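PDB 1Q5D: P450 epoxidase from Sorangium cellulosum, which belongs to the cytochrome P450 family of haem proteins and holds protoporphyrin IX containing Fe in a largely helical fold. Local coordinates for residues 123-128 with 154-159. Residues are numbered along the deposited sequence; the frame is centred on the assembly and turned at random.
Sequences RAEIQR and PMRAIS
Glu125 and Arg156 form a salt bridge between their helices. Arg156 NH1 donates to Glu125 OE1 at 2.8 Å, with a bent N-H...O angle of 144°. OE1 receives it on its anti side, somewhat out of the carboxylate plane. The carboxylate and guanidinium planes stand nearly perpendicular, 89° apart, so this is a single-oxygen bond and not a two-pronged pairing. Glu125 OE1 also lies 3.3 Å from Arg156 CD, alongside the bend in the arginine chain. Arg156 turns at chi2 and chi3, which brings NH1 round to the glutamate. Its other nitrogens are held elsewhere: NE pairs with Asp169 and NH2 bonds to the Val164 carbonyl. Together with Glu125, these partners hold the buried guanidinium and limit its rotation. In this cytochrome P450 fold the contact joins helix 123-137 to helix 154-161; the Ala157 side chain lies about 7 Å from the haem. Beside the salt bridge, Ile126 CG1 meets Ala157 CB at 4.3 Å. The backbones are nearest here, with Ile126 CA and Ala157 CA 6.1 Å apart. Helix 368-385 touches both side chains, with Ile377 against Ile126 and Glu374 against Ala157.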
ATOM      1  N   ARG A 123      17.005  -7.576   7.335  1.00 32.95           N
ATOM      2  CA  ARG A 123      17.365  -6.427   8.163  1.00 33.51           C
ATOM      3  C   ARG A 123      18.677  -5.765   7.739  1.00 32.50           C
ATOM      4  O   ARG A 123      18.776  -4.535   7.640  1.00 31.32           O
ATOM      5  CB  ARG A 123      17.432  -6.857   9.627  1.00 35.21           C
ATOM      6  CG  ARG A 123      17.587  -5.735  10.615  1.00 38.08           C
ATOM      7  CD  ARG A 123      17.439  -6.198  12.068  1.00 39.83           C
ATOM      8  NE  ARG A 123      16.567  -5.303  12.813  1.00 42.82           N
ATOM      9  CZ  ARG A 123      15.338  -5.601  13.200  1.00 42.23           C
ATOM     10  NH1 ARG A 123      14.815  -6.789  12.934  1.00 42.20           N
ATOM     11  NH2 ARG A 123      14.641  -4.705  13.865  1.00 43.94           N
ATOM     12  N   ALA A 124      19.682  -6.586   7.474  1.00 32.28           N
ATOM     13  CA  ALA A 124      20.997  -6.061   7.118  1.00 32.73           C
ATOM     14  C   ALA A 124      20.980  -5.304   5.796  1.00 32.03           C
ATOM     15  O   ALA A 124      21.549  -4.229   5.686  1.00 31.54           O
ATOM     16  CB  ALA A 124      22.036  -7.202   7.061  1.00 32.76           C
ATOM     17  N   GLU A 125      20.359  -5.894   4.781  1.00 32.86           N
ATOM     18  CA  GLU A 125      20.336  -5.282   3.449  1.00 33.86           C
ATOM     19  C   GLU A 125      19.549  -3.970   3.465  1.00 32.83           C
ATOM     20  O   GLU A 125      19.949  -2.980   2.846  1.00 32.97           O
ATOM     21  CB  GLU A 125      19.758  -6.258   2.408  1.00 35.46           C
ATOM     22  CG  GLU A 125      19.619  -5.680   1.004  1.00 38.01           C
ATOM     23  CD  GLU A 125      20.956  -5.393   0.333  1.00 40.19           C
ATOM     24  OE1 GLU A 125      20.951  -4.932  -0.831  1.00 40.92           O
ATOM     25  OE2 GLU A 125      22.020  -5.604   0.970  1.00 40.59           O
ATOM     26  N   ILE A 126      18.436  -3.948   4.190  1.00 32.57           N
ATOM     27  CA  ILE A 126      17.658  -2.707   4.295  1.00 32.05           C
ATOM     28  C   ILE A 126      18.480  -1.597   4.957  1.00 32.27           C
ATOM     29  O   ILE A 126      18.513  -0.447   4.474  1.00 31.98           O
ATOM     30  CB  ILE A 126      16.317  -2.944   5.039  1.00 31.80           C
ATOM     31  CG1 ILE A 126      15.439  -3.931   4.271  1.00 31.34           C
ATOM     32  CG2 ILE A 126      15.591  -1.613   5.274  1.00 32.44           C
ATOM     33  CD1 ILE A 126      14.272  -4.542   5.089  1.00 32.05           C
ATOM     34  N   GLN A 127      19.162  -1.923   6.058  1.00 33.03           N
ATOM     35  CA  GLN A 127      20.018  -0.937   6.727  1.00 32.56           C
ATOM     36  C   GLN A 127      21.124  -0.402   5.810  1.00 33.34           C
ATOM     37  O   GLN A 127      21.379   0.787   5.775  1.00 33.31           O
ATOM     38  CB  GLN A 127      20.656  -1.533   7.998  1.00 32.42           C
ATOM     39  CG  GLN A 127      21.427  -0.514   8.831  1.00 31.11           C
ATOM     40  CD  GLN A 127      20.539   0.502   9.516  1.00 30.80           C
ATOM     41  OE1 GLN A 127      19.739   0.141  10.370  1.00 31.53           O
ATOM     42  NE2 GLN A 127      20.704   1.776   9.173  1.00 30.43           N
ATOM     43  N   ARG A 128      21.806  -1.301   5.113  1.00 35.76           N
ATOM     44  CA  ARG A 128      22.783  -0.947   4.085  1.00 37.22           C
ATOM     45  C   ARG A 128      22.233   0.073   3.074  1.00 37.11           C
ATOM     46  O   ARG A 128      22.873   1.084   2.774  1.00 35.73           O
ATOM     47  CB  ARG A 128      23.164  -2.225   3.349  1.00 40.41           C
ATOM     48  CG  ARG A 128      24.186  -2.097   2.254  1.00 43.61           C
ATOM     49  CD  ARG A 128      24.952  -3.390   2.048  1.00 46.25           C
ATOM     50  NE  ARG A 128      24.920  -4.190   3.271  1.00 47.77           N
ATOM     51  CZ  ARG A 128      24.374  -5.402   3.380  1.00 48.67           C
ATOM     52  NH1 ARG A 128      23.807  -5.987   2.339  1.00 48.79           N
ATOM     53  NH2 ARG A 128      24.395  -6.037   4.543  1.00 49.42           N
ATOM     54  N   PRO A 154      11.885   0.712  -0.665  1.00 29.14           N
ATOM     55  CA  PRO A 154      10.974  -0.429  -0.825  1.00 28.78           C
ATOM     56  C   PRO A 154      11.284  -1.441  -1.923  1.00 28.69           C
ATOM     57  O   PRO A 154      11.026  -2.622  -1.699  1.00 27.09           O
ATOM     58  CB  PRO A 154       9.624   0.233  -1.075  1.00 28.88           C
ATOM     59  CG  PRO A 154       9.756   1.544  -0.353  1.00 28.83           C
ATOM     60  CD  PRO A 154      11.157   1.994  -0.657  1.00 29.24           C
ATOM     61  N   MET A 155      11.792  -1.034  -3.086  1.00 29.11           N
ATOM     62  CA  MET A 155      12.051  -2.070  -4.089  1.00 30.34           C
ATOM     63  C   MET A 155      13.297  -2.846  -3.719  1.00 29.54           C
ATOM     64  O   MET A 155      13.396  -4.050  -3.968  1.00 28.70           O
ATOM     65  CB  MET A 155      12.183  -1.509  -5.509  1.00 31.75           C
ATOM     66  CG  MET A 155      12.173  -2.593  -6.584  1.00 33.01           C
ATOM     67  SD  MET A 155      10.632  -3.529  -6.664  1.00 35.84           S
ATOM     68  CE  MET A 155      11.184  -5.192  -6.842  1.00 36.02           C
ATOM     69  N   ARG A 156      14.260  -2.161  -3.122  1.00 30.15           N
ATOM     70  CA  ARG A 156      15.461  -2.884  -2.686  1.00 30.83           C
ATOM     71  C   ARG A 156      15.038  -4.008  -1.743  1.00 30.45           C
ATOM     72  O   ARG A 156      15.505  -5.142  -1.869  1.00 31.63           O
ATOM     73  CB  ARG A 156      16.481  -1.952  -2.024  1.00 31.19           C
ATOM     74  CG  ARG A 156      17.706  -2.695  -1.436  1.00 31.84           C
ATOM     75  CD  ARG A 156      18.886  -2.884  -2.416  1.00 33.70           C
ATOM     76  NE  ARG A 156      18.522  -3.582  -3.655  1.00 34.82           N
ATOM     77  CZ  ARG A 156      18.658  -4.888  -3.856  1.00 36.52           C
ATOM     78  NH1 ARG A 156      19.158  -5.668  -2.899  1.00 37.48           N
ATOM     79  NH2 ARG A 156      18.300  -5.423  -5.021  1.00 36.69           N
ATOM     80  N   ALA A 157      14.119  -3.707  -0.825  1.00 28.74           N
ATOM     81  CA  ALA A 157      13.636  -4.702   0.141  1.00 27.84           C
ATOM     82  C   ALA A 157      13.009  -5.896  -0.560  1.00 28.24           C
ATOM     83  O   ALA A 157      13.346  -7.064  -0.288  1.00 26.79           O
ATOM     84  CB  ALA A 157      12.600  -4.066   1.082  1.00 28.71           C
ATOM     85  N   ILE A 158      12.063  -5.606  -1.454  1.00 26.66           N
ATOM     86  CA  ILE A 158      11.403  -6.665  -2.191  1.00 28.26           C
ATOM     87  C   ILE A 158      12.400  -7.456  -3.053  1.00 27.52           C
ATOM     88  O   ILE A 158      12.326  -8.675  -3.115  1.00 27.64           O
ATOM     89  CB  ILE A 158      10.264  -6.092  -3.065  1.00 28.20           C
ATOM     90  CG1 ILE A 158       9.139  -5.565  -2.168  1.00 29.75           C
ATOM     91  CG2 ILE A 158       9.730  -7.150  -4.006  1.00 29.25           C
ATOM     92  CD1 ILE A 158       7.966  -4.942  -2.929  1.00 28.64           C
ATOM     93  N   SER A 159      13.303  -6.751  -3.722  1.00 29.24           N
ATOM     94  CA  SER A 159      14.311  -7.398  -4.572  1.00 32.01           C
ATOM     95  C   SER A 159      15.268  -8.282  -3.774  1.00 32.16           C
ATOM     96  O   SER A 159      15.713  -9.320  -4.258  1.00 33.57           O
ATOM     97  CB  SER A 159      15.113  -6.360  -5.335  1.00 33.03           C
ATOM     98  OG  SER A 159      14.405  -5.954  -6.490  1.00 36.55           O
TER